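Local coordinates for protein TRAP dicarboxylate transporter, DctP subunit (Anaerococcus prevoti, PDB 4N91) that binds glucuronate as the solute-binding protein of a TRAP transport system, probably delivering this sugar acid for uptake, at residues A[84-97]-A[239-251]. Numbering follows the deposited sequence.
Sequences TQTGAINICVASNA and MVPDIVIANYSWL. With BDP (beta-D-glucopyranuronic acid), chain C.
With CG of Asn247 trans to its backbone N (chi1 177°), the amide reaches the end of helix 77-86, where ND2 gives a 2.8 Å hydrogen bond to Thr84 O that lies close to the amide plane. OD1 of the same amide accepts from Trp250 N at 2.9 Å, the N-cap bond of the next helix, so one side chain joins two helix ends; a water adds a link from ND2 to Gln85 O. Asn90 lies over one face of the Trp250 indole, ND2 3.3 Å above the plane and offset toward the rim, the amide turned 71° from it, and CB makes a CH-pi contact over the six-membered ring; Asn90 OD1 accepts from Arg34 N of strand 31-36. From this end, strands 91-95 and 242-247 run antiparallel, their directions 148° apart: Cys92 with Ile245 and Ala94 with Ile243 are hydrogen-bonded pairs. On one face Ile91 CG2 meets Val244 CG1 at 3.6 Å; on the other, Cys92 SG packs 3.7 Å from Ile245 CG1. The last non-hydrogen-bonded pair, Ser95 with Asp242, reaches the ligand pocket: Asp242 OD1 lies 2.7 Å from O3 of beta-D-glucuronate and OD2 2.8 Å from its O2, while a water bridges Ser95 OG, Val240 O and Asp242 OD1. In the mixed five-stranded sheet, strand 31-36 flanks 91-95 in parallel and 143-149 flanks 242-247 antiparallel; Phe262 meets Trp250 edge-to-face.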
ATOM      1  N   THR A  84      11.583  -5.890 -11.121  1.00 18.07           N
ATOM      2  CA  THR A  84      12.473  -4.887 -10.505  1.00 17.78           C
ATOM      3  C   THR A  84      13.697  -5.579  -9.918  1.00 19.66           C
ATOM      4  O   THR A  84      14.813  -5.060  -9.990  1.00 20.48           O
ATOM      5  CB  THR A  84      11.729  -4.074  -9.431  1.00 19.24           C
ATOM      6  OG1 THR A  84      10.589  -3.444 -10.033  1.00 18.23           O
ATOM      7  CG2 THR A  84      12.636  -3.017  -8.833  1.00 18.78           C
ATOM      8  N   GLN A  85      13.493  -6.769  -9.359  1.00 19.00           N
ATOM      9  CA  GLN A  85      14.601  -7.564  -8.835  1.00 21.22           C
ATOM     10  C   GLN A  85      15.674  -7.843  -9.886  1.00 20.38           C
ATOM     11  O   GLN A  85      16.864  -7.823  -9.569  1.00 22.04           O
ATOM     12  CB  GLN A  85      14.101  -8.902  -8.299  1.00 21.54           C
ATOM     13  CG  GLN A  85      13.353  -8.855  -6.997  1.00 24.27           C
ATOM     14  CD  GLN A  85      12.971 -10.249  -6.523  1.00 22.88           C
ATOM     15  OE1 GLN A  85      12.104 -10.916  -7.108  1.00 22.88           O
ATOM     16  NE2 GLN A  85      13.636 -10.705  -5.482  1.00 24.14           N
ATOM     17  N   THR A  86      15.265  -8.126 -11.122  1.00 23.88           N
ATOM     18  CA  THR A  86      16.212  -8.470 -12.179  1.00 27.26           C
ATOM     19  C   THR A  86      16.719  -7.249 -12.927  1.00 28.96           C
ATOM     20  O   THR A  86      17.673  -7.338 -13.697  1.00 27.93           O
ATOM     21  CB  THR A  86      15.573  -9.411 -13.216  1.00 24.46           C
ATOM     22  OG1 THR A  86      14.519  -8.726 -13.893  1.00 26.85           O
ATOM     23  CG2 THR A  86      15.033 -10.661 -12.551  1.00 29.24           C
ATOM     24  N   GLY A  87      16.070  -6.106 -12.721  1.00 23.65           N
ATOM     25  CA  GLY A  87      16.437  -4.893 -13.422  1.00 23.02           C
ATOM     26  C   GLY A  87      15.755  -4.753 -14.765  1.00 22.99           C
ATOM     27  O   GLY A  87      16.045  -3.824 -15.508  1.00 29.05           O
ATOM     28  N   ALA A  88      14.833  -5.655 -15.080  1.00 22.07           N
ATOM     29  CA  ALA A  88      14.058  -5.536 -16.316  1.00 21.37           C
ATOM     30  C   ALA A  88      13.225  -4.247 -16.320  1.00 24.35           C
ATOM     31  O   ALA A  88      12.994  -3.626 -17.369  1.00 26.31           O
ATOM     32  CB  ALA A  88      13.174  -6.755 -16.493  1.00 25.19           C
ATOM     33  N   ILE A  89      12.784  -3.835 -15.145  1.00 21.16           N
ATOM     34  CA  ILE A  89      12.370  -2.453 -14.975  1.00 27.51           C
ATOM     35  C   ILE A  89      13.159  -1.843 -13.814  1.00 22.78           C
ATOM     36  O   ILE A  89      13.732  -2.572 -12.979  1.00 23.48           O
ATOM     37  CB  ILE A  89      10.858  -2.332 -14.762  1.00 32.36           C
ATOM     38  CG1 ILE A  89      10.450  -2.986 -13.445  1.00 26.74           C
ATOM     39  CG2 ILE A  89      10.110  -2.981 -15.933  1.00 34.42           C
ATOM     40  CD1 ILE A  89       8.930  -3.006 -13.221  1.00 35.07           C
ATOM     41  N   ASN A  90      13.186  -0.520 -13.759  1.00 19.13           N
ATOM     42  CA  ASN A  90      14.056   0.165 -12.807  1.00 17.57           C
ATOM     43  C   ASN A  90      13.376   0.454 -11.459  1.00 19.33           C
ATOM     44  O   ASN A  90      13.992   0.354 -10.402  1.00 18.57           O
ATOM     45  CB  ASN A  90      14.552   1.483 -13.412  1.00 18.91           C
ATOM     46  CG  ASN A  90      15.254   1.283 -14.749  1.00 26.17           C
ATOM     47  OD1 ASN A  90      14.610   1.147 -15.805  1.00 21.71           O
ATOM     48  ND2 ASN A  90      16.587   1.234 -14.710  1.00 24.94           N
ATOM     49  N   ILE A  91      12.099   0.821 -11.520  1.00 17.08           N
ATOM     50  CA  ILE A  91      11.363   1.320 -10.356  1.00 16.57           C
ATOM     51  C   ILE A  91       9.939   0.807 -10.455  1.00 18.09           C
ATOM     52  O   ILE A  91       9.367   0.763 -11.546  1.00 16.54           O
ATOM     53  CB  ILE A  91      11.298   2.843 -10.342  1.00 15.30           C
ATOM     54  CG1 ILE A  91      12.691   3.474 -10.223  1.00 15.67           C
ATOM     55  CG2 ILE A  91      10.369   3.345  -9.215  1.00 16.72           C
ATOM     56  CD1 ILE A  91      12.728   4.937 -10.653  1.00 20.09           C
ATOM     57  N   CYS A  92       9.376   0.389  -9.332  1.00 14.77           N
ATOM     58  CA  CYS A  92       7.934   0.171  -9.312  1.00 15.22           C
ATOM     59  C   CYS A  92       7.349   0.511  -7.972  1.00 16.84           C
ATOM     60  O   CYS A  92       8.057   0.774  -7.010  1.00 14.97           O
ATOM     61  CB  CYS A  92       7.585  -1.242  -9.712  1.00 15.08           C
ATOM     62  SG  CYS A  92       7.743  -2.519  -8.442  1.00 17.12           S
ATOM     63  N   VAL A  93       6.025   0.511  -7.923  1.00 12.30           N
ATOM     64  CA  VAL A  93       5.325   0.740  -6.676  1.00 11.12           C
ATOM     65  C   VAL A  93       4.716  -0.565  -6.235  1.00 13.61           C
ATOM     66  O   VAL A  93       4.005  -1.203  -7.005  1.00 15.40           O
ATOM     67  CB  VAL A  93       4.212   1.812  -6.843  1.00 14.51           C
ATOM     68  CG1 VAL A  93       3.433   1.990  -5.554  1.00 14.02           C
ATOM     69  CG2 VAL A  93       4.805   3.144  -7.236  1.00 15.63           C
ATOM     70  N   ALA A  94       4.977  -0.936  -4.986  1.00 12.92           N
ATOM     71  CA  ALA A  94       4.416  -2.146  -4.407  1.00 14.63           C
ATOM     72  C   ALA A  94       3.847  -1.861  -3.028  1.00 16.35           C
ATOM     73  O   ALA A  94       4.453  -1.141  -2.238  1.00 16.81           O
ATOM     74  CB  ALA A  94       5.491  -3.215  -4.291  1.00 16.85           C
ATOM     75  N   SER A  95       2.693  -2.436  -2.713  1.00 14.49           N
ATOM     76  CA  SER A  95       2.167  -2.314  -1.370  1.00 13.07           C
ATOM     77  C   SER A  95       3.082  -3.021  -0.394  1.00 13.04           C
ATOM     78  O   SER A  95       3.628  -4.092  -0.683  1.00 15.44           O
ATOM     79  CB  SER A  95       0.772  -2.928  -1.272  1.00 15.05           C
ATOM     80  OG  SER A  95       0.271  -2.862   0.048  1.00 14.47           O
ATOM     81  N   ASN A  96       3.258  -2.420   0.763  1.00 14.44           N
ATOM     82  CA  ASN A  96       4.051  -3.044   1.817  1.00 13.22           C
ATOM     83  C   ASN A  96       3.529  -4.458   2.118  1.00 14.44           C
ATOM     84  O   ASN A  96       4.285  -5.342   2.550  1.00 15.69           O
ATOM     85  CB  ASN A  96       3.963  -2.188   3.064  1.00 12.75           C
ATOM     86  CG  ASN A  96       5.008  -2.532   4.080  1.00 20.20           C
ATOM     87  OD1 ASN A  96       6.134  -2.064   3.997  1.00 23.55           O
ATOM     88  ND2 ASN A  96       4.646  -3.357   5.038  1.00 18.24           N
ATOM     89  N   ALA A  97       2.229  -4.662   1.910  1.00 15.03           N
ATOM     90  CA  ALA A  97       1.598  -5.948   2.199  1.00 17.05           C
ATOM     91  C   ALA A  97       2.351  -7.099   1.530  1.00 18.06           C
ATOM     92  O   ALA A  97       2.479  -8.172   2.104  1.00 17.21           O
ATOM     93  CB  ALA A  97       0.135  -5.939   1.755  1.00 15.55           C
HETATM   94  N   MSE A 239      -3.147   0.631   8.088  1.00 17.71           N
HETATM   95  CA  MSE A 239      -2.670   1.742   7.280  1.00 14.68           C
HETATM   96  C   MSE A 239      -1.406   1.237   6.616  1.00 17.77           C
HETATM   97  O   MSE A 239      -0.342   1.191   7.236  1.00 20.03           O
HETATM   98  CB  MSE A 239      -2.403   2.998   8.100  1.00 16.61           C
HETATM   99  CG  MSE A 239      -3.595   3.420   8.863  1.00 20.67           C
HETATM  100 SE   MSE A 239      -3.263   5.092   9.796  1.00 27.93          SE
HETATM  101  CE  MSE A 239      -3.924   6.309   8.378  1.00 42.52           C
ATOM    102  N   VAL A 240      -1.538   0.831   5.360  1.00 13.54           N
ATOM    103  CA  VAL A 240      -0.468   0.079   4.698  1.00 13.36           C
ATOM    104  C   VAL A 240       0.192   0.969   3.664  1.00 12.80           C
ATOM    105  O   VAL A 240      -0.433   1.360   2.672  1.00 15.81           O
ATOM    106  CB  VAL A 240      -0.988  -1.206   4.007  1.00 15.62           C
ATOM    107  CG1 VAL A 240       0.176  -1.985   3.403  1.00 17.07           C
ATOM    108  CG2 VAL A 240      -1.763  -2.088   5.003  1.00 19.90           C
ATOM    109  N   PRO A 241       1.456   1.327   3.892  1.00 14.81           N
ATOM    110  CA  PRO A 241       2.057   2.220   2.900  1.00 14.03           C
ATOM    111  C   PRO A 241       2.303   1.529   1.580  1.00 13.56           C
ATOM    112  O   PRO A 241       2.613   0.336   1.552  1.00 13.95           O
ATOM    113  CB  PRO A 241       3.391   2.626   3.548  1.00 14.76           C
ATOM    114  CG  PRO A 241       3.733   1.467   4.474  1.00 16.59           C
ATOM    115  CD  PRO A 241       2.385   0.971   4.981  1.00 17.23           C
ATOM    116  N   ASP A 242       2.183   2.273   0.493  1.00 12.91           N
ATOM    117  CA  ASP A 242       2.753   1.861  -0.777  1.00 11.71           C
ATOM    118  C   ASP A 242       4.229   2.258  -0.764  1.00 15.48           C
ATOM    119  O   ASP A 242       4.609   3.328  -0.247  1.00 15.96           O
ATOM    120  CB  ASP A 242       2.013   2.522  -1.947  1.00 12.73           C
ATOM    121  CG  ASP A 242       0.658   1.911  -2.225  1.00 14.67           C
ATOM    122  OD1 ASP A 242       0.447   0.701  -1.934  1.00 14.61           O
ATOM    123  OD2 ASP A 242      -0.196   2.639  -2.782  1.00 15.47           O
ATOM    124  N   ILE A 243       5.068   1.384  -1.290  1.00 12.73           N
ATOM    125  CA  ILE A 243       6.509   1.597  -1.271  1.00 13.77           C
ATOM    126  C   ILE A 243       7.022   1.724  -2.694  1.00 16.48           C
ATOM    127  O   ILE A 243       6.683   0.916  -3.566  1.00 14.50           O
ATOM    128  CB  ILE A 243       7.236   0.418  -0.598  1.00 15.19           C
ATOM    129  CG1 ILE A 243       6.621   0.120   0.774  1.00 15.85           C
ATOM    130  CG2 ILE A 243       8.731   0.703  -0.491  1.00 14.31           C
ATOM    131  CD1 ILE A 243       6.781   1.224   1.815  1.00 16.97           C
ATOM    132  N   VAL A 244       7.826   2.750  -2.946  1.00 13.97           N
ATOM    133  CA  VAL A 244       8.508   2.870  -4.222  1.00 13.42           C
ATOM    134  C   VAL A 244       9.827   2.144  -4.099  1.00 14.57           C
ATOM    135  O   VAL A 244      10.652   2.490  -3.242  1.00 15.88           O
ATOM    136  CB  VAL A 244       8.751   4.341  -4.569  1.00 14.98           C
ATOM    137  CG1 VAL A 244       9.351   4.477  -5.936  1.00 16.39           C
ATOM    138  CG2 VAL A 244       7.436   5.126  -4.453  1.00 14.62           C
ATOM    139  N   ILE A 245      10.001   1.106  -4.911  1.00 11.95           N
ATOM    140  CA  ILE A 245      11.221   0.323  -4.868  1.00 13.88           C
ATOM    141  C   ILE A 245      12.009   0.515  -6.153  1.00 15.26           C
ATOM    142  O   ILE A 245      11.441   0.682  -7.222  1.00 17.48           O
ATOM    143  CB  ILE A 245      10.953  -1.198  -4.609  1.00 16.92           C
ATOM    144  CG1 ILE A 245      10.103  -1.820  -5.708  1.00 14.61           C
ATOM    145  CG2 ILE A 245      10.333  -1.416  -3.239  1.00 19.37           C
ATOM    146  CD1 ILE A 245      10.058  -3.346  -5.644  1.00 16.40           C
ATOM    147  N   ALA A 246      13.330   0.513  -6.026  1.00 17.48           N
ATOM    148  CA  ALA A 246      14.215   0.643  -7.172  1.00 18.66           C
ATOM    149  C   ALA A 246      15.199  -0.527  -7.228  1.00 17.53           C
ATOM    150  O   ALA A 246      15.630  -1.042  -6.193  1.00 16.08           O
ATOM    151  CB  ALA A 246      14.971   1.962  -7.084  1.00 15.64           C
ATOM    152  N   ASN A 247      15.516  -0.969  -8.441  1.00 17.29           N
ATOM    153  CA  ASN A 247      16.545  -1.981  -8.640  1.00 17.15           C
ATOM    154  C   ASN A 247      17.841  -1.495  -8.030  1.00 17.13           C
ATOM    155  O   ASN A 247      18.296  -0.380  -8.311  1.00 19.65           O
ATOM    156  CB  ASN A 247      16.746  -2.300 -10.117  1.00 18.28           C
ATOM    157  CG  ASN A 247      17.873  -3.303 -10.337  1.00 24.28           C
ATOM    158  OD1 ASN A 247      19.011  -2.920 -10.618  1.00 22.92           O
ATOM    159  ND2 ASN A 247      17.583  -4.578 -10.138  1.00 19.40           N
ATOM    160  N   TYR A 248      18.421  -2.328  -7.180  1.00 18.71           N
ATOM    161  CA  TYR A 248      19.544  -1.894  -6.341  1.00 18.93           C
ATOM    162  C   TYR A 248      20.827  -1.634  -7.160  1.00 19.88           C
ATOM    163  O   TYR A 248      21.476  -0.589  -7.001  1.00 21.58           O
ATOM    164  CB  TYR A 248      19.788  -2.912  -5.245  1.00 22.67           C
ATOM    165  CG  TYR A 248      20.878  -2.489  -4.289  1.00 27.36           C
ATOM    166  CD1 TYR A 248      20.789  -1.290  -3.604  1.00 36.09           C
ATOM    167  CD2 TYR A 248      21.987  -3.285  -4.077  1.00 32.25           C
ATOM    168  CE1 TYR A 248      21.787  -0.883  -2.729  1.00 43.00           C
ATOM    169  CE2 TYR A 248      22.995  -2.879  -3.199  1.00 34.88           C
ATOM    170  CZ  TYR A 248      22.875  -1.685  -2.525  1.00 37.72           C
ATOM    171  OH  TYR A 248      23.866  -1.266  -1.647  1.00 48.63           O
ATOM    172  N   SER A 249      21.157  -2.558  -8.061  1.00 23.94           N
ATOM    173  CA  SER A 249      22.338  -2.375  -8.920  1.00 26.78           C
ATOM    174  C   SER A 249      22.220  -1.125  -9.764  1.00 25.34           C
ATOM    175  O   SER A 249      23.178  -0.349  -9.909  1.00 24.10           O
ATOM    176  CB  SER A 249      22.544  -3.600  -9.822  1.00 26.10           C
ATOM    177  OG  SER A 249      22.909  -4.708  -9.044  1.00 33.99           O
ATOM    178  N   TRP A 250      21.026  -0.907 -10.304  1.00 24.01           N
ATOM    179  CA  TRP A 250      20.781   0.275 -11.114  1.00 23.51           C
ATOM    180  C   TRP A 250      20.976   1.551 -10.308  1.00 22.30           C
ATOM    181  O   TRP A 250      21.677   2.479 -10.725  1.00 22.25           O
ATOM    182  CB  TRP A 250      19.369   0.253 -11.726  1.00 21.99           C
ATOM    183  CG  TRP A 250      19.057   1.577 -12.294  1.00 22.23           C
ATOM    184  CD1 TRP A 250      19.599   2.135 -13.415  1.00 23.98           C
ATOM    185  CD2 TRP A 250      18.152   2.555 -11.759  1.00 22.59           C
ATOM    186  NE1 TRP A 250      19.094   3.379 -13.616  1.00 22.96           N
ATOM    187  CE2 TRP A 250      18.202   3.672 -12.611  1.00 20.96           C
ATOM    188  CE3 TRP A 250      17.316   2.594 -10.639  1.00 21.43           C
ATOM    189  CZ2 TRP A 250      17.451   4.825 -12.381  1.00 26.95           C
ATOM    190  CZ3 TRP A 250      16.556   3.737 -10.419  1.00 21.05           C
ATOM    191  CH2 TRP A 250      16.633   4.835 -11.274  1.00 23.69           C
ATOM    192  N   LEU A 251      20.345   1.607  -9.141  1.00 23.27           N
ATOM    193  CA  LEU A 251      20.370   2.829  -8.358  1.00 25.03           C
ATOM    194  C   LEU A 251      21.810   3.143  -7.923  1.00 26.54           C
ATOM    195  O   LEU A 251      22.303   4.266  -8.087  1.00 26.89           O
ATOM    196  CB  LEU A 251      19.428   2.685  -7.150  1.00 29.60           C
ATOM    197  CG  LEU A 251      19.175   3.955  -6.339  1.00 38.11           C
ATOM    198  CD1 LEU A 251      18.454   4.969  -7.173  1.00 33.72           C
ATOM    199  CD2 LEU A 251      18.390   3.618  -5.098  1.00 39.20           C
TER
HETATM  200  C1  BDP C 402      -4.206  -0.085  -2.870  0.66 11.04           C
HETATM  201  C2  BDP C 402      -2.756   0.079  -2.892  0.66 10.84           C
HETATM  202  C3  BDP C 402      -2.154  -0.756  -3.985  0.66 11.12           C
HETATM  203  C4  BDP C 402      -2.465  -2.141  -3.811  0.66 11.11           C
HETATM  204  C5  BDP C 402      -3.932  -2.306  -3.725  0.66  9.51           C
HETATM  205  C6  BDP C 402      -4.333  -3.763  -3.379  0.66 11.29           C
HETATM  206  O2  BDP C 402      -2.615   1.470  -3.385  0.66 10.60           O
HETATM  207  O3  BDP C 402      -0.703  -0.556  -4.024  0.66 12.27           O
HETATM  208  O4  BDP C 402      -1.951  -2.943  -4.745  0.66 12.65           O
HETATM  209  O5  BDP C 402      -4.490  -1.467  -2.654  0.66 12.23           O
HETATM  210  O6A BDP C 402      -3.891  -4.636  -4.157  0.66 12.50           O
HETATM  211  O1  BDP C 402      -4.672   0.517  -1.636  0.66 11.71           O
HETATM  212  O6B BDP C 402      -5.226  -3.958  -2.523  0.66 13.00           O
HETATM  213  O   HOH W   1      19.365  -6.858  -9.958  1.00 31.05           O
HETATM  214  O   HOH W   2      -0.636  -0.184   0.411  1.00 15.37           O